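Long-range contact in UDP-L-Rhamnose Synthase (Acanthamoeba polyphaga mimivirus, PDB 7JID), which is a UDP-L-rhamnose synthase that probably uses NADP(H) in a Rossmann-type fold to complete the conversion of a UDP-sugar intermediate to UDP-L-rhamnose: residues Asn208-Val222 against Asn263-Ile277. Sequence-based numbering, arbitrary orientation.
Sequences NKTTGTFNFTNPGLV and NTDKLQSLYPDVPDI. With EDO (1,2-ethanediol), chain E.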
loop_
_atom_site.group_PDB
_atom_site.type_symbol
_atom_site.label_atom_id
_atom_site.label_comp_id
_atom_site.label_asym_id
_atom_site.label_seq_id
_atom_site.Cartn_x
_atom_site.Cartn_y
_atom_site.Cartn_z
ATOM N N ASN A 208 26.755 -10.929 -5.391
ATOM C CA ASN A 208 27.135 -11.610 -4.134
ATOM C C ASN A 208 25.929 -12.210 -3.405
ATOM O O ASN A 208 26.145 -12.784 -2.361
ATOM C CB ASN A 208 27.919 -10.698 -3.193
ATOM C CG ASN A 208 29.304 -10.370 -3.700
ATOM O OD1 ASN A 208 29.816 -11.037 -4.606
ATOM N ND2 ASN A 208 29.894 -9.291 -3.187
ATOM N N LYS A 209 24.711 -11.910 -3.852
ATOM C CA LYS A 209 23.428 -12.315 -3.218
ATOM C C LYS A 209 23.341 -11.664 -1.835
ATOM O O LYS A 209 22.701 -12.214 -0.961
ATOM C CB LYS A 209 23.254 -13.844 -3.227
ATOM C CG LYS A 209 23.116 -14.397 -4.628
ATOM C CD LYS A 209 23.209 -15.922 -4.735
ATOM C CE LYS A 209 22.135 -16.662 -3.987
ATOM N NZ LYS A 209 22.011 -18.042 -4.524
ATOM N N THR A 210 23.961 -10.478 -1.655
ATOM C CA THR A 210 23.796 -9.702 -0.407
ATOM C C THR A 210 22.298 -9.371 -0.299
ATOM O O THR A 210 21.762 -8.866 -1.304
ATOM C CB THR A 210 24.665 -8.441 -0.403
ATOM O OG1 THR A 210 26.019 -8.799 -0.676
ATOM C CG2 THR A 210 24.531 -7.663 0.883
ATOM N N THR A 211 21.714 -9.461 0.886
ATOM C CA THR A 211 20.270 -9.170 1.083
ATOM C C THR A 211 20.127 -8.180 2.226
ATOM O O THR A 211 21.125 -7.883 2.886
ATOM C CB THR A 211 19.390 -10.414 1.293
ATOM O OG1 THR A 211 19.777 -11.085 2.494
ATOM C CG2 THR A 211 19.433 -11.303 0.075
ATOM N N GLY A 212 18.911 -7.676 2.416
ATOM C CA GLY A 212 18.625 -6.756 3.512
ATOM C C GLY A 212 18.410 -5.337 3.005
ATOM O O GLY A 212 18.546 -5.095 1.812
ATOM N N THR A 213 18.235 -4.422 3.925
ATOM C CA THR A 213 18.087 -2.984 3.600
ATOM C C THR A 213 19.472 -2.330 3.692
ATOM O O THR A 213 20.198 -2.571 4.661
ATOM C CB THR A 213 17.062 -2.314 4.502
ATOM O OG1 THR A 213 15.797 -2.902 4.185
ATOM C CG2 THR A 213 16.968 -0.824 4.297
ATOM N N PHE A 214 19.796 -1.462 2.742
ATOM C CA PHE A 214 21.007 -0.601 2.788
ATOM C C PHE A 214 20.613 0.803 2.380
ATOM O O PHE A 214 20.129 1.009 1.244
ATOM C CB PHE A 214 22.111 -1.099 1.877
ATOM C CG PHE A 214 22.776 -2.376 2.333
ATOM C CD1 PHE A 214 24.054 -2.340 2.884
ATOM C CD2 PHE A 214 22.181 -3.601 2.091
ATOM C CE1 PHE A 214 24.681 -3.530 3.250
ATOM C CE2 PHE A 214 22.793 -4.784 2.502
ATOM C CZ PHE A 214 24.067 -4.739 3.037
ATOM N N ASN A 215 20.977 1.769 3.198
ATOM C CA ASN A 215 21.079 3.180 2.761
ATOM C C ASN A 215 22.145 3.217 1.667
ATOM O O ASN A 215 23.228 2.667 1.843
ATOM C CB ASN A 215 21.386 4.074 3.965
ATOM C CG ASN A 215 20.222 4.221 4.900
ATOM O OD1 ASN A 215 19.059 4.076 4.521
ATOM N ND2 ASN A 215 20.524 4.458 6.181
ATOM N N PHE A 216 21.818 3.814 0.538
ATOM C CA PHE A 216 22.572 3.639 -0.710
ATOM C C PHE A 216 22.788 5.017 -1.330
ATOM O O PHE A 216 22.555 5.223 -2.516
ATOM C CB PHE A 216 21.880 2.639 -1.617
ATOM C CG PHE A 216 22.882 1.947 -2.484
ATOM C CD1 PHE A 216 23.726 0.993 -1.950
ATOM C CD2 PHE A 216 22.888 2.176 -3.842
ATOM C CE1 PHE A 216 24.620 0.330 -2.793
ATOM C CE2 PHE A 216 23.801 1.542 -4.666
ATOM C CZ PHE A 216 24.633 0.590 -4.130
ATOM N N THR A 217 23.311 5.907 -0.499
ATOM C CA THR A 217 23.798 7.242 -0.895
ATOM C C THR A 217 25.313 7.321 -0.660
ATOM O O THR A 217 25.852 6.585 0.194
ATOM C CB THR A 217 23.056 8.325 -0.111
ATOM O OG1 THR A 217 23.148 7.951 1.260
ATOM C CG2 THR A 217 21.604 8.464 -0.531
ATOM N N ASN A 218 26.002 8.226 -1.351
ATOM C CA ASN A 218 27.428 8.512 -1.065
ATOM C C ASN A 218 27.503 9.044 0.358
ATOM O O ASN A 218 26.572 9.726 0.826
ATOM C CB ASN A 218 28.036 9.540 -2.009
ATOM C CG ASN A 218 28.188 9.108 -3.458
ATOM O OD1 ASN A 218 27.207 8.929 -4.183
ATOM N ND2 ASN A 218 29.442 8.923 -3.860
ATOM N N PRO A 219 28.549 8.681 1.104
ATOM C CA PRO A 219 28.668 9.190 2.469
ATOM C C PRO A 219 28.590 10.723 2.533
ATOM O O PRO A 219 29.165 11.404 1.656
ATOM C CB PRO A 219 30.006 8.652 2.932
ATOM C CG PRO A 219 30.104 7.349 2.200
ATOM C CD PRO A 219 29.545 7.630 0.792
ATOM N N GLY A 220 27.908 11.226 3.563
ATOM C CA GLY A 220 27.875 12.662 3.857
ATOM C C GLY A 220 26.781 13.421 3.125
ATOM O O GLY A 220 25.866 12.839 2.514
ATOM N N LEU A 221 26.796 14.730 3.335
ATOM C CA LEU A 221 25.769 15.682 2.878
ATOM C C LEU A 221 26.324 16.686 1.904
ATOM O O LEU A 221 27.476 17.136 2.074
ATOM C CB LEU A 221 25.247 16.417 4.117
ATOM C CG LEU A 221 24.458 15.593 5.122
ATOM C CD1 LEU A 221 24.166 16.444 6.363
ATOM C CD2 LEU A 221 23.180 15.021 4.489
ATOM N N VAL A 222 25.520 17.054 0.929
ATOM C CA VAL A 222 25.811 18.154 0.001
ATOM C C VAL A 222 24.530 18.942 -0.175
ATOM O O VAL A 222 23.422 18.379 -0.136
ATOM C CB VAL A 222 26.367 17.645 -1.338
ATOM C CG1 VAL A 222 25.302 16.903 -2.147
ATOM C CG2 VAL A 222 27.047 18.772 -2.091
ATOM N N ASN A 263 22.429 7.464 7.480
ATOM C CA ASN A 263 23.627 6.806 8.034
ATOM C C ASN A 263 24.063 5.699 7.073
ATOM O O ASN A 263 23.231 4.797 6.835
ATOM C CB ASN A 263 23.320 6.284 9.425
ATOM C CG ASN A 263 24.514 5.673 10.106
ATOM O OD1 ASN A 263 25.288 4.961 9.496
ATOM N ND2 ASN A 263 24.567 5.798 11.429
ATOM N N THR A 264 25.265 5.808 6.526
ATOM C CA THR A 264 25.730 4.789 5.559
ATOM C C THR A 264 26.814 3.899 6.161
ATOM O O THR A 264 27.532 3.335 5.394
ATOM C CB THR A 264 26.161 5.438 4.256
ATOM O OG1 THR A 264 27.193 6.379 4.513
ATOM C CG2 THR A 264 24.994 6.061 3.527
ATOM N N ASP A 265 26.907 3.777 7.472
ATOM C CA ASP A 265 27.925 2.891 8.085
ATOM C C ASP A 265 27.771 1.468 7.563
ATOM O O ASP A 265 28.793 0.775 7.354
ATOM C CB ASP A 265 27.864 2.992 9.602
ATOM C CG ASP A 265 28.270 4.348 10.167
ATOM O OD1 ASP A 265 28.782 5.200 9.396
ATOM O OD2 ASP A 265 28.098 4.522 11.372
ATOM N N LYS A 266 26.543 1.014 7.380
ATOM C CA LYS A 266 26.340 -0.385 6.960
ATOM C C LYS A 266 26.983 -0.598 5.586
ATOM O O LYS A 266 27.708 -1.577 5.425
ATOM C CB LYS A 266 24.863 -0.765 6.957
ATOM C CG LYS A 266 24.627 -2.247 6.685
ATOM C CD LYS A 266 23.169 -2.565 6.625
ATOM C CE LYS A 266 22.899 -4.040 6.429
ATOM N NZ LYS A 266 21.459 -4.363 6.400
ATOM N N LEU A 267 26.696 0.258 4.599
ATOM C CA LEU A 267 27.275 0.132 3.248
ATOM C C LEU A 267 28.795 0.303 3.374
ATOM O O LEU A 267 29.517 -0.396 2.654
ATOM C CB LEU A 267 26.699 1.194 2.315
ATOM C CG LEU A 267 27.153 1.063 0.862
ATOM C CD1 LEU A 267 26.692 -0.251 0.248
ATOM C CD2 LEU A 267 26.683 2.256 0.075
ATOM N N GLN A 268 29.256 1.286 4.162
ATOM C CA GLN A 268 30.717 1.585 4.261
ATOM C C GLN A 268 31.484 0.378 4.816
ATOM O O GLN A 268 32.680 0.278 4.477
ATOM C CB GLN A 268 30.938 2.855 5.072
ATOM C CG GLN A 268 30.515 4.107 4.312
ATOM C CD GLN A 268 30.765 5.352 5.132
ATOM O OE1 GLN A 268 29.849 6.057 5.595
ATOM N NE2 GLN A 268 32.046 5.628 5.323
ATOM N N SER A 269 30.839 -0.466 5.631
ATOM C CA SER A 269 31.449 -1.691 6.220
ATOM C C SER A 269 31.809 -2.657 5.098
ATOM O O SER A 269 32.761 -3.435 5.285
ATOM C CB SER A 269 30.579 -2.347 7.235
ATOM O OG SER A 269 29.414 -2.946 6.639
ATOM N N LEU A 270 31.102 -2.598 3.971
ATOM C CA LEU A 270 31.314 -3.536 2.837
ATOM C C LEU A 270 32.069 -2.851 1.708
ATOM O O LEU A 270 32.780 -3.548 0.953
ATOM C CB LEU A 270 29.952 -4.067 2.368
ATOM C CG LEU A 270 29.146 -4.861 3.380
ATOM C CD1 LEU A 270 27.872 -5.419 2.710
ATOM C CD2 LEU A 270 29.967 -5.985 4.019
ATOM N N TYR A 271 31.878 -1.548 1.529
ATOM C CA TYR A 271 32.402 -0.800 0.371
ATOM C C TYR A 271 33.009 0.476 0.910
ATOM O O TYR A 271 32.397 1.536 0.822
ATOM C CB TYR A 271 31.290 -0.562 -0.646
ATOM C CG TYR A 271 30.785 -1.849 -1.222
ATOM C CD1 TYR A 271 31.460 -2.492 -2.244
ATOM C CD2 TYR A 271 29.619 -2.425 -0.743
ATOM C CE1 TYR A 271 30.982 -3.671 -2.778
ATOM C CE2 TYR A 271 29.147 -3.629 -1.241
ATOM C CZ TYR A 271 29.838 -4.260 -2.252
ATOM O OH TYR A 271 29.331 -5.424 -2.772
ATOM N N PRO A 272 34.216 0.393 1.507
ATOM C CA PRO A 272 34.849 1.582 2.086
ATOM C C PRO A 272 35.381 2.606 1.066
ATOM O O PRO A 272 35.681 3.694 1.492
ATOM C CB PRO A 272 35.950 0.957 2.964
ATOM C CG PRO A 272 36.309 -0.306 2.214
ATOM C CD PRO A 272 34.967 -0.852 1.762
ATOM N N ASP A 273 35.441 2.327 -0.230
ATOM C CA ASP A 273 36.060 3.265 -1.202
ATOM C C ASP A 273 34.983 4.119 -1.881
ATOM O O ASP A 273 35.343 4.873 -2.798
ATOM C CB ASP A 273 36.919 2.544 -2.254
ATOM C CG ASP A 273 38.059 1.730 -1.653
ATOM O OD1 ASP A 273 38.405 1.960 -0.452
ATOM O OD2 ASP A 273 38.556 0.849 -2.375
ATOM N N VAL A 274 33.690 3.967 -1.526
ATOM C CA VAL A 274 32.666 4.864 -2.123
ATOM C C VAL A 274 33.021 6.270 -1.671
ATOM O O VAL A 274 33.068 6.509 -0.475
ATOM C CB VAL A 274 31.228 4.540 -1.673
ATOM C CG1 VAL A 274 30.228 5.512 -2.301
ATOM C CG2 VAL A 274 30.865 3.094 -2.001
ATOM N N PRO A 275 33.211 7.216 -2.604
ATOM C CA PRO A 275 33.651 8.570 -2.273
ATOM C C PRO A 275 32.600 9.322 -1.441
ATOM O O PRO A 275 31.401 9.148 -1.699
ATOM C CB PRO A 275 33.797 9.261 -3.626
ATOM C CG PRO A 275 34.046 8.118 -4.594
ATOM C CD PRO A 275 33.190 6.995 -4.067
ATOM N N ASP A 276 33.038 10.148 -0.492
ATOM C CA ASP A 276 32.092 11.104 0.135
ATOM C C ASP A 276 31.448 11.909 -0.991
ATOM O O ASP A 276 32.008 12.062 -2.112
ATOM C CB ASP A 276 32.768 12.000 1.155
ATOM C CG ASP A 276 33.619 13.038 0.473
ATOM O OD1 ASP A 276 33.048 14.058 0.056
ATOM O OD2 ASP A 276 34.879 12.844 0.355
ATOM N N ILE A 277 30.214 12.358 -0.756
ATOM C CA ILE A 277 29.383 13.010 -1.787
ATOM C C ILE A 277 30.087 14.254 -2.380
ATOM O O ILE A 277 29.932 14.533 -3.587
ATOM C CB ILE A 277 27.986 13.345 -1.216
ATOM C CG1 ILE A 277 27.059 13.920 -2.269
ATOM C CG2 ILE A 277 28.060 14.274 -0.012
ATOM C CD1 ILE A 277 26.835 12.998 -3.439
HETATM C C1 EDO E . 33.337 0.727 -4.127
HETATM O O1 EDO E . 33.647 2.031 -4.599
HETATM C C2 EDO E . 34.411 0.031 -3.374
HETATM O O2 EDO E . 34.441 0.209 -1.959
HETATM O O HOH W 1 28.387 -7.538 -1.260
HETATM O O HOH W 2 21.649 -7.079 5.669
HETATM O O HOH W 3 24.329 2.004 4.456
HETATM O O HOH W 4 26.201 8.838 5.181
#
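K266 leaves helix 265-270 with CG anti to its backbone N (chi1 -173°) and every later torsion extended, while F214 swings its CG opposite its own carbonyl carbon; the lysine chain therefore runs across one face of the ring. K266 CE makes a CH-pi contact 3.8 Å from the centroid of the F214 ring, and NZ sits over the same face in a cation-pi contact. K266 NZ also donates to T213 O (2.8 Å) and to a water held by T211 O. L270 CD1 adds to the apolar contact at F214 CE1 (3.7 Å), and L267 sets CD1 and CD2 against the F216 ring.

Further along, the amide of N215 aims ND2 at N263 O in a nearly straight bond (2.8 Å, 176°), with the acceptor in the amide plane. N218 ND2 grips P275 O (2.9 Å) and also bonds Q197 of helix 195-207. P219 CG packs on the amide of Q268, whose OE1 accepts from T264 OG1. P219 O takes the backbone N of I277 (2.8 Å) at the start of helix 277-287, and I277 CG1 presses tightly on V222 CG1 (3.5 Å).

Strand 212-215 pairs with strand 157-162 at one edge of the parallel Rossmann-type sheet, and its axis lies nearly perpendicular (97°) to that of helix 265-270. Carbonyl oxygens T213 O, N263 O, P275 O and P219 O each receive a direct N-H donor across the contact, so polar backbone is tied in beside the apolar packing; the carbonyl and the pi face together probably stabilise the lysine's positive charge.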